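Local structure of spore coat polysaccharide biosynthesis protein SpsE (Bacillus subtilis, 1VLI) at residues A[146-151]-A[173-178]; A[166-171]-A[313-318]; A[150-155]-A[351-356]. The protein probably acts as a sialic acid synthase-like enzyme of the N-acylneuraminate-9-phosphate synthase type in making the spore coat polysaccharide. All blocks are in the same frame, centred on the assembly; numbering follows the deposited sequence.

In the fold
From the N terminus, the chain first reaches 146-151, where helix 148-155 begins. Contact 1 closes a short loop from there to 173-178 on the next helix, 170-181, spanning strand 161-164. Contact 2 starts inside that loop, at 166-171, and reaches forward to 313-318, so the two cross. Contact 3 leaves the same helix as contact 1, sharing Leu-150 and Leu-151, and ends at 351-356; contact 2 is nested within its wide loop. Contact 1 thus joins neighbouring helices of the NeuB barrel, whereas contacts 2 and 3 tie the barrel to the C-terminal SAF region. Asn-146 ND2, probably hydrogen-bonded to Arg-316 O, links contacts 1 and 2 directly.

Contact 1 (A[146-151]-A[173-178]); sequences NHLPLL and VHEAWR
With CG anti to its carbonyl carbon (chi1 -56°), Leu-148 swings its side chain round to meet Glu-175, whose CG lies anti to the backbone N (chi1 -172°) and whose extended chain runs out toward the leucine. The two side chains cross at about a right angle. Methyl CD1 of Leu-148 does the touching, 3.6 Å from Glu-175 OE2 and 4.0 Å from its CG, so the leucine covers one flank of an acid rather than bonding to it. The charge has its own mate: OE2 forms a salt bridge with Arg-350, beyond the two helices. Deeper in, one helical turn along, Leu-151 is directed at the second helix, and its CD1 rests 3.7 Å from Ala-176 CB and 3.8 Å from Ala-176 CA. The small alanine lets the leucine methyl come right up to the helix backbone. Thr-179, the next turn along, is touched by both leucines. His-147 sits at the N-cap position of the first helix, and its carbonyl O takes the first-turn backbone bond from Leu-151 N. Helices 148-155 and 170-181 follow the adjacent parallel strands 138-140 and 161-164, and this leucine-lined seam is the packing of successive outer helices in a TIM barrel.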
loop_
_atom_site.group_PDB
_atom_site.type_symbol
_atom_site.label_atom_id
_atom_site.label_comp_id
_atom_site.label_asym_id
_atom_site.label_seq_id
_atom_site.Cartn_x
_atom_site.Cartn_y
_atom_site.Cartn_z
ATOM N N ASN A 146 -9.182 -2.443 -4.099
ATOM C CA ASN A 146 -10.392 -2.472 -4.924
ATOM C C ASN A 146 -10.892 -1.073 -5.218
ATOM O O ASN A 146 -12.016 -0.906 -5.677
ATOM C CB ASN A 146 -11.496 -3.333 -4.258
ATOM C CG ASN A 146 -12.106 -2.657 -3.036
ATOM O OD1 ASN A 146 -11.482 -1.771 -2.432
ATOM N ND2 ASN A 146 -13.333 -3.068 -2.657
ATOM N N HIS A 147 -10.054 -0.065 -4.978
ATOM C CA HIS A 147 -10.421 1.291 -5.312
ATOM C C HIS A 147 -10.058 1.486 -6.760
ATOM O O HIS A 147 -9.058 2.167 -7.110
ATOM C CB HIS A 147 -9.672 2.294 -4.441
ATOM C CG HIS A 147 -10.221 3.678 -4.508
ATOM N ND1 HIS A 147 -10.971 4.137 -5.573
ATOM C CD2 HIS A 147 -10.139 4.706 -3.632
ATOM C CE1 HIS A 147 -11.324 5.389 -5.350
ATOM N NE2 HIS A 147 -10.824 5.763 -4.184
ATOM N N LEU A 148 -10.891 0.904 -7.606
ATOM C CA LEU A 148 -10.626 0.824 -9.032
ATOM C C LEU A 148 -10.559 2.196 -9.710
ATOM O O LEU A 148 -9.673 2.411 -10.533
ATOM C CB LEU A 148 -11.613 -0.130 -9.727
ATOM C CG LEU A 148 -11.713 -1.589 -9.214
ATOM C CD1 LEU A 148 -12.431 -2.383 -10.272
ATOM C CD2 LEU A 148 -10.348 -2.283 -8.882
ATOM N N PRO A 149 -11.448 3.133 -9.384
ATOM C CA PRO A 149 -11.303 4.497 -9.933
ATOM C C PRO A 149 -9.953 5.128 -9.544
ATOM O O PRO A 149 -9.300 5.752 -10.388
ATOM C CB PRO A 149 -12.506 5.241 -9.349
ATOM C CG PRO A 149 -13.537 4.108 -9.058
ATOM C CD PRO A 149 -12.649 3.023 -8.529
ATOM N N LEU A 150 -9.509 4.910 -8.304
ATOM C CA LEU A 150 -8.180 5.346 -7.902
ATOM C C LEU A 150 -7.076 4.641 -8.679
ATOM O O LEU A 150 -6.122 5.293 -9.115
ATOM C CB LEU A 150 -7.954 5.182 -6.399
ATOM C CG LEU A 150 -6.524 5.487 -5.915
ATOM C CD1 LEU A 150 -6.121 7.020 -6.101
ATOM C CD2 LEU A 150 -6.306 5.022 -4.497
ATOM N N LEU A 151 -7.181 3.325 -8.868
ATOM C CA LEU A 151 -6.116 2.613 -9.572
ATOM C C LEU A 151 -5.992 3.118 -11.005
ATOM O O LEU A 151 -4.907 3.202 -11.533
ATOM C CB LEU A 151 -6.325 1.079 -9.541
ATOM C CG LEU A 151 -6.337 0.422 -8.159
ATOM C CD1 LEU A 151 -6.720 -1.056 -8.274
ATOM C CD2 LEU A 151 -5.000 0.582 -7.385
ATOM N N VAL A 173 -6.532 -9.505 -6.715
ATOM C CA VAL A 173 -5.190 -9.196 -7.174
ATOM C C VAL A 173 -5.263 -9.021 -8.697
ATOM O O VAL A 173 -4.766 -8.023 -9.271
ATOM C CB VAL A 173 -4.216 -10.262 -6.724
ATOM C CG1 VAL A 173 -2.873 -10.043 -7.281
ATOM C CG2 VAL A 173 -4.097 -10.248 -5.233
ATOM N N HIS A 174 -5.992 -9.933 -9.328
ATOM C CA HIS A 174 -6.172 -9.907 -10.766
ATOM C C HIS A 174 -6.886 -8.670 -11.285
ATOM O O HIS A 174 -6.478 -8.106 -12.303
ATOM C CB HIS A 174 -6.917 -11.149 -11.203
ATOM C CG HIS A 174 -7.132 -11.230 -12.676
ATOM N ND1 HIS A 174 -6.115 -11.519 -13.558
ATOM C CD2 HIS A 174 -8.252 -11.101 -13.421
ATOM C CE1 HIS A 174 -6.596 -11.544 -14.787
ATOM N NE2 HIS A 174 -7.891 -11.303 -14.731
ATOM N N GLU A 175 -7.936 -8.251 -10.577
ATOM C CA GLU A 175 -8.778 -7.156 -10.998
ATOM C C GLU A 175 -8.025 -5.842 -10.860
ATOM O O GLU A 175 -8.167 -4.943 -11.692
ATOM C CB GLU A 175 -10.081 -7.118 -10.190
ATOM C CG GLU A 175 -11.100 -6.116 -10.706
ATOM C CD GLU A 175 -12.485 -6.293 -10.104
ATOM O OE1 GLU A 175 -12.581 -6.965 -9.063
ATOM O OE2 GLU A 175 -13.480 -5.767 -10.669
ATOM N N ALA A 176 -7.242 -5.736 -9.796
ATOM C CA ALA A 176 -6.397 -4.566 -9.559
ATOM C C ALA A 176 -5.335 -4.477 -10.647
ATOM O O ALA A 176 -5.052 -3.377 -11.181
ATOM C CB ALA A 176 -5.761 -4.651 -8.198
ATOM N N TRP A 177 -4.769 -5.639 -10.983
ATOM C CA TRP A 177 -3.739 -5.751 -12.006
ATOM C C TRP A 177 -4.247 -5.328 -13.387
ATOM O O TRP A 177 -3.660 -4.416 -14.024
ATOM C CB TRP A 177 -3.191 -7.166 -12.039
ATOM C CG TRP A 177 -2.112 -7.405 -13.082
ATOM C CD1 TRP A 177 -0.760 -7.100 -12.990
ATOM C CD2 TRP A 177 -2.291 -8.005 -14.359
ATOM N NE1 TRP A 177 -0.108 -7.466 -14.143
ATOM C CE2 TRP A 177 -1.021 -8.038 -14.996
ATOM C CE3 TRP A 177 -3.399 -8.542 -15.034
ATOM C CZ2 TRP A 177 -0.841 -8.563 -16.270
ATOM C CZ3 TRP A 177 -3.227 -9.053 -16.297
ATOM C CH2 TRP A 177 -1.956 -9.072 -16.909
ATOM N N ARG A 178 -5.333 -5.973 -13.824
ATOM C CA ARG A 178 -6.009 -5.660 -15.081
ATOM C C ARG A 178 -6.381 -4.206 -15.242
ATOM O O ARG A 178 -6.335 -3.682 -16.344
ATOM C CB ARG A 178 -7.304 -6.463 -15.216
ATOM C CG ARG A 178 -7.082 -7.829 -15.809
ATOM C CD ARG A 178 -8.356 -8.495 -16.309
ATOM N NE ARG A 178 -8.612 -8.188 -17.714
ATOM C CZ ARG A 178 -9.512 -8.806 -18.470
ATOM N NH1 ARG A 178 -10.259 -9.783 -17.966
ATOM N NH2 ARG A 178 -9.665 -8.452 -19.739
#

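Contact 2 (A[166-171]-A[313-318]); sequences AGAEIS and FAYRGI
Gly-167 and Tyr-315 bring the two backbones nearest, yet their CA atoms remain 9.3 Å apart, and a single side chain bridges the distance. Gly-167 has a positive phi, which turns the loop between Ala-166 and Ala-168 round the spot where the tyrosine ends; Tyr-315 itself is extended, just ahead of strand 317-320. Its CG stands anti to the carbonyl carbon (chi1 -69°), and the ring points straight across at the loop. There the hydroxyl donates to the backbone carbonyl of Ala-166, OH to O 2.8 Å. The donor meets this oxygen at a C=O...donor angle of 137° and lies 30° off the carbonyl plane, while the oxygen sits at the ring's edge, in its plane. The loop also lies close beside the hydroxyl: Ala-168 CB packs 3.3 Å from OH, and Ala-168 N comes to 3.1 Å from it at an angle too poor for a bond. A phenylalanine here would probably leave the Ala-166 carbonyl without this donor and the loop without its polar tie to segment 313-318. The backbone N of Ala-166 is itself hydrogen-bonded to Ser-142 OG, and its side chain lies about 9 Å from the bound zinc ion. The contact is buried, so one neutral hydrogen bond pairs the phenol with a backbone carbonyl of the barrel and fixes where the ring ends.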
loop_
_atom_site.group_PDB
_atom_site.type_symbol
_atom_site.label_atom_id
_atom_site.label_comp_id
_atom_site.label_asym_id
_atom_site.label_seq_id
_atom_site.Cartn_x
_atom_site.Cartn_y
_atom_site.Cartn_z
ATOM N N ALA A 166 -2.903 -7.519 1.506
ATOM C CA ALA A 166 -3.331 -8.147 2.760
ATOM C C ALA A 166 -4.794 -8.519 2.678
ATOM O O ALA A 166 -5.638 -7.693 2.284
ATOM C CB ALA A 166 -3.103 -7.252 3.948
ATOM N N GLY A 167 -5.094 -9.765 3.033
ATOM C CA GLY A 167 -6.487 -10.243 3.076
ATOM C C GLY A 167 -7.198 -10.437 1.739
ATOM O O GLY A 167 -8.413 -10.647 1.716
ATOM N N ALA A 168 -6.439 -10.389 0.637
ATOM C CA ALA A 168 -6.991 -10.417 -0.713
ATOM C C ALA A 168 -7.053 -11.852 -1.172
ATOM O O ALA A 168 -6.310 -12.693 -0.682
ATOM C CB ALA A 168 -6.129 -9.607 -1.670
ATOM N N GLU A 169 -7.948 -12.130 -2.106
ATOM C CA GLU A 169 -7.902 -13.382 -2.816
ATOM C C GLU A 169 -7.385 -13.105 -4.213
ATOM O O GLU A 169 -7.139 -11.943 -4.578
ATOM C CB GLU A 169 -9.272 -14.016 -2.810
ATOM C CG GLU A 169 -9.693 -14.279 -1.386
ATOM C CD GLU A 169 -10.670 -15.408 -1.287
ATOM O OE1 GLU A 169 -11.728 -15.345 -1.944
ATOM O OE2 GLU A 169 -10.369 -16.357 -0.550
ATOM N N ILE A 170 -7.190 -14.165 -4.986
ATOM C CA ILE A 170 -6.520 -14.058 -6.281
ATOM C C ILE A 170 -7.281 -13.155 -7.285
ATOM O O ILE A 170 -6.677 -12.401 -8.070
ATOM C CB ILE A 170 -6.128 -15.480 -6.809
ATOM C CG1 ILE A 170 -5.180 -15.416 -8.007
ATOM C CG2 ILE A 170 -7.351 -16.361 -7.102
ATOM C CD1 ILE A 170 -3.788 -15.027 -7.667
ATOM N N SER A 171 -8.603 -13.173 -7.195
ATOM C CA SER A 171 -9.422 -12.388 -8.081
ATOM C C SER A 171 -9.295 -10.889 -7.814
ATOM O O SER A 171 -9.349 -10.102 -8.752
ATOM C CB SER A 171 -10.868 -12.844 -7.978
ATOM O OG SER A 171 -11.205 -12.978 -6.617
ATOM N N PHE A 313 -15.257 -6.432 5.276
ATOM C CA PHE A 313 -15.492 -5.323 6.214
ATOM C C PHE A 313 -14.453 -4.180 6.193
ATOM O O PHE A 313 -14.672 -3.160 6.859
ATOM C CB PHE A 313 -15.718 -5.840 7.663
ATOM C CG PHE A 313 -14.434 -6.109 8.460
ATOM C CD1 PHE A 313 -13.781 -5.075 9.156
ATOM C CD2 PHE A 313 -13.903 -7.405 8.551
ATOM C CE1 PHE A 313 -12.594 -5.320 9.897
ATOM C CE2 PHE A 313 -12.722 -7.662 9.297
ATOM C CZ PHE A 313 -12.070 -6.614 9.969
ATOM N N ALA A 314 -13.342 -4.335 5.454
ATOM C CA ALA A 314 -12.270 -3.318 5.470
ATOM C C ALA A 314 -11.827 -2.699 4.128
ATOM O O ALA A 314 -11.316 -1.561 4.129
ATOM C CB ALA A 314 -11.049 -3.811 6.267
ATOM N N TYR A 315 -12.014 -3.416 3.008
ATOM C CA TYR A 315 -11.831 -2.823 1.675
ATOM C C TYR A 315 -12.841 -1.714 1.433
ATOM O O TYR A 315 -13.789 -1.564 2.202
ATOM C CB TYR A 315 -11.998 -3.852 0.584
ATOM C CG TYR A 315 -10.901 -4.853 0.540
ATOM C CD1 TYR A 315 -9.793 -4.742 1.394
ATOM C CD2 TYR A 315 -10.938 -5.914 -0.369
ATOM C CE1 TYR A 315 -8.755 -5.688 1.365
ATOM C CE2 TYR A 315 -9.882 -6.874 -0.406
ATOM C CZ TYR A 315 -8.817 -6.744 0.468
ATOM O OH TYR A 315 -7.787 -7.637 0.443
ATOM N N ARG A 316 -12.660 -0.950 0.357
ATOM C CA ARG A 316 -13.570 0.162 0.077
ATOM C C ARG A 316 -14.909 -0.301 -0.503
ATOM O O ARG A 316 -15.029 -1.429 -1.016
ATOM C CB ARG A 316 -12.912 1.186 -0.851
ATOM C CG ARG A 316 -11.578 1.748 -0.332
ATOM C CD ARG A 316 -11.417 3.246 -0.579
ATOM N NE ARG A 316 -10.300 3.790 0.179
ATOM C CZ ARG A 316 -10.049 5.095 0.344
ATOM N NH1 ARG A 316 -10.832 6.034 -0.169
ATOM N NH2 ARG A 316 -9.028 5.468 1.073
ATOM N N GLY A 317 -15.915 0.563 -0.400
ATOM C CA GLY A 317 -17.174 0.392 -1.083
ATOM C C GLY A 317 -17.767 1.744 -1.411
ATOM O O GLY A 317 -17.159 2.795 -1.135
ATOM N N ILE A 318 -18.973 1.731 -1.979
ATOM C CA ILE A 318 -19.601 2.962 -2.384
ATOM C C ILE A 318 -20.568 3.451 -1.312
ATOM O O ILE A 318 -21.492 2.721 -0.918
ATOM C CB ILE A 318 -20.312 2.766 -3.726
ATOM C CG1 ILE A 318 -19.311 2.339 -4.793
ATOM C CG2 ILE A 318 -20.982 4.047 -4.119
ATOM C CD1 ILE A 318 -19.931 2.062 -6.113
#

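Contact 3 (A[150-155]-A[351-356]); sequences LLKYVA and FFELLT
Lys-152 and Glu-353 reach for each other from opposite directions, each leaving its own helix with CB directed at the other segment. The lysine has CG anti to the backbone N (chi1 -160°) and runs out nearly straight until its last torsion, where a bend (chi4 130°) sets the ammonium group against the carboxylate. Beyond CG the glutamate is extended too, so the pair spans backbones whose CA atoms are 11.3 Å apart. The resulting salt bridge is lopsided: Lys-152 NZ donates to Glu-353 OE1 at 3.2 Å, and a weak second bond joins the same NZ to Glu-353 OE2 at 3.5 Å. OE1 is met on its syn side, with the nitrogen 24° out of the carboxylate plane. OE2 also lies against the lysine's aliphatic chain, 3.6 Å from Lys-152 CD. Glu-353 is exposed and the lysine partly so, hence solvent probably screens the attraction. Behind the bridge, Phe-352 turns to strand 335-338, packing on Ile-335 and Val-337, and the methyl CG2 of Thr-356 lies over one face of its ring, off centre. Lys-152 also touches Glu-183, a second acid on the barrel side. Little surface is buried here; the two long chains form a charged surface clasp between an outer helix of the TIM barrel and the short helix 352-356 of the SAF domain.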
loop_
_atom_site.group_PDB
_atom_site.type_symbol
_atom_site.label_atom_id
_atom_site.label_comp_id
_atom_site.label_asym_id
_atom_site.label_seq_id
_atom_site.Cartn_x
_atom_site.Cartn_y
_atom_site.Cartn_z
ATOM N N LEU A 150 -9.509 4.910 -8.304
ATOM C CA LEU A 150 -8.180 5.346 -7.902
ATOM C C LEU A 150 -7.076 4.641 -8.679
ATOM O O LEU A 150 -6.122 5.293 -9.115
ATOM C CB LEU A 150 -7.954 5.182 -6.399
ATOM C CG LEU A 150 -6.524 5.487 -5.915
ATOM C CD1 LEU A 150 -6.121 7.020 -6.101
ATOM C CD2 LEU A 150 -6.306 5.022 -4.497
ATOM N N LEU A 151 -7.181 3.325 -8.868
ATOM C CA LEU A 151 -6.116 2.613 -9.572
ATOM C C LEU A 151 -5.992 3.118 -11.005
ATOM O O LEU A 151 -4.907 3.202 -11.533
ATOM C CB LEU A 151 -6.325 1.079 -9.541
ATOM C CG LEU A 151 -6.337 0.422 -8.159
ATOM C CD1 LEU A 151 -6.720 -1.056 -8.274
ATOM C CD2 LEU A 151 -5.000 0.582 -7.385
ATOM N N LYS A 152 -7.124 3.430 -11.630
ATOM C CA LYS A 152 -7.197 3.921 -13.000
ATOM C C LYS A 152 -6.583 5.319 -13.069
ATOM O O LYS A 152 -5.858 5.657 -13.997
ATOM C CB LYS A 152 -8.671 3.971 -13.389
ATOM C CG LYS A 152 -8.986 3.996 -14.866
ATOM C CD LYS A 152 -10.484 4.285 -15.088
ATOM C CE LYS A 152 -10.938 4.037 -16.543
ATOM N NZ LYS A 152 -12.181 3.183 -16.655
ATOM N N TYR A 153 -6.884 6.129 -12.069
ATOM C CA TYR A 153 -6.493 7.526 -12.059
ATOM C C TYR A 153 -4.985 7.643 -11.953
ATOM O O TYR A 153 -4.362 8.383 -12.704
ATOM C CB TYR A 153 -7.134 8.200 -10.864
ATOM C CG TYR A 153 -6.943 9.678 -10.787
ATOM C CD1 TYR A 153 -5.823 10.223 -10.161
ATOM C CD2 TYR A 153 -7.894 10.538 -11.292
ATOM C CE1 TYR A 153 -5.649 11.572 -10.050
ATOM C CE2 TYR A 153 -7.731 11.903 -11.191
ATOM C CZ TYR A 153 -6.604 12.422 -10.567
ATOM O OH TYR A 153 -6.450 13.794 -10.450
ATOM N N VAL A 154 -4.403 6.884 -11.034
ATOM C CA VAL A 154 -2.973 6.889 -10.861
ATOM C C VAL A 154 -2.251 6.170 -12.021
ATOM O O VAL A 154 -1.207 6.630 -12.487
ATOM C CB VAL A 154 -2.592 6.275 -9.516
ATOM C CG1 VAL A 154 -1.106 6.350 -9.335
ATOM C CG2 VAL A 154 -3.275 7.015 -8.388
ATOM N N ALA A 155 -2.797 5.044 -12.487
ATOM C CA ALA A 155 -2.177 4.343 -13.619
ATOM C C ALA A 155 -1.876 5.308 -14.793
ATOM O O ALA A 155 -0.872 5.155 -15.476
ATOM C CB ALA A 155 -3.035 3.202 -14.079
ATOM N N PHE A 351 -18.533 -0.477 -9.605
ATOM C CA PHE A 351 -19.761 0.103 -10.140
ATOM C C PHE A 351 -19.814 1.607 -10.047
ATOM O O PHE A 351 -20.817 2.194 -10.404
ATOM C CB PHE A 351 -21.002 -0.512 -9.475
ATOM C CG PHE A 351 -21.042 -2.038 -9.551
ATOM C CD1 PHE A 351 -21.448 -2.695 -10.727
ATOM C CD2 PHE A 351 -20.664 -2.808 -8.456
ATOM C CE1 PHE A 351 -21.519 -4.077 -10.786
ATOM C CE2 PHE A 351 -20.737 -4.189 -8.505
ATOM C CZ PHE A 351 -21.156 -4.827 -9.683
ATOM N N PHE A 352 -18.735 2.252 -9.623
ATOM C CA PHE A 352 -18.801 3.675 -9.356
ATOM C C PHE A 352 -19.022 4.489 -10.644
ATOM O O PHE A 352 -19.924 5.352 -10.697
ATOM C CB PHE A 352 -17.569 4.136 -8.572
ATOM C CG PHE A 352 -17.634 5.577 -8.154
ATOM C CD1 PHE A 352 -18.340 5.955 -7.008
ATOM C CD2 PHE A 352 -16.999 6.555 -8.903
ATOM C CE1 PHE A 352 -18.411 7.283 -6.615
ATOM C CE2 PHE A 352 -17.065 7.885 -8.522
ATOM C CZ PHE A 352 -17.774 8.253 -7.370
ATOM N N GLU A 353 -18.230 4.202 -11.680
ATOM C CA GLU A 353 -18.422 4.829 -12.993
ATOM C C GLU A 353 -19.846 4.692 -13.512
ATOM O O GLU A 353 -20.473 5.683 -13.884
ATOM C CB GLU A 353 -17.422 4.271 -14.001
ATOM C CG GLU A 353 -16.210 5.165 -14.194
ATOM C CD GLU A 353 -14.962 4.376 -14.564
ATOM O OE1 GLU A 353 -15.071 3.484 -15.435
ATOM O OE2 GLU A 353 -13.875 4.647 -13.980
ATOM N N LEU A 354 -20.362 3.467 -13.505
ATOM C CA LEU A 354 -21.715 3.150 -13.947
ATOM C C LEU A 354 -22.766 4.008 -13.253
ATOM O O LEU A 354 -23.616 4.634 -13.908
ATOM C CB LEU A 354 -21.995 1.675 -13.668
ATOM C CG LEU A 354 -23.308 1.053 -14.112
ATOM C CD1 LEU A 354 -23.323 0.950 -15.614
ATOM C CD2 LEU A 354 -23.399 -0.346 -13.515
ATOM N N LEU A 355 -22.724 4.049 -11.925
ATOM C CA LEU A 355 -23.723 4.832 -11.200
ATOM C C LEU A 355 -23.619 6.331 -11.512
ATOM O O LEU A 355 -24.613 6.952 -11.750
ATOM C CB LEU A 355 -23.603 4.588 -9.696
ATOM C CG LEU A 355 -23.797 3.204 -9.081
ATOM C CD1 LEU A 355 -23.893 3.389 -7.575
ATOM C CD2 LEU A 355 -25.084 2.522 -9.626
ATOM N N THR A 356 -22.415 6.902 -11.530
ATOM C CA THR A 356 -22.256 8.335 -11.832
ATOM C C THR A 356 -22.437 8.694 -13.306
ATOM O O THR A 356 -22.310 9.854 -13.669
ATOM C CB THR A 356 -20.913 8.868 -11.315
ATOM O OG1 THR A 356 -19.837 8.101 -11.874
ATOM C CG2 THR A 356 -20.800 8.616 -9.815
#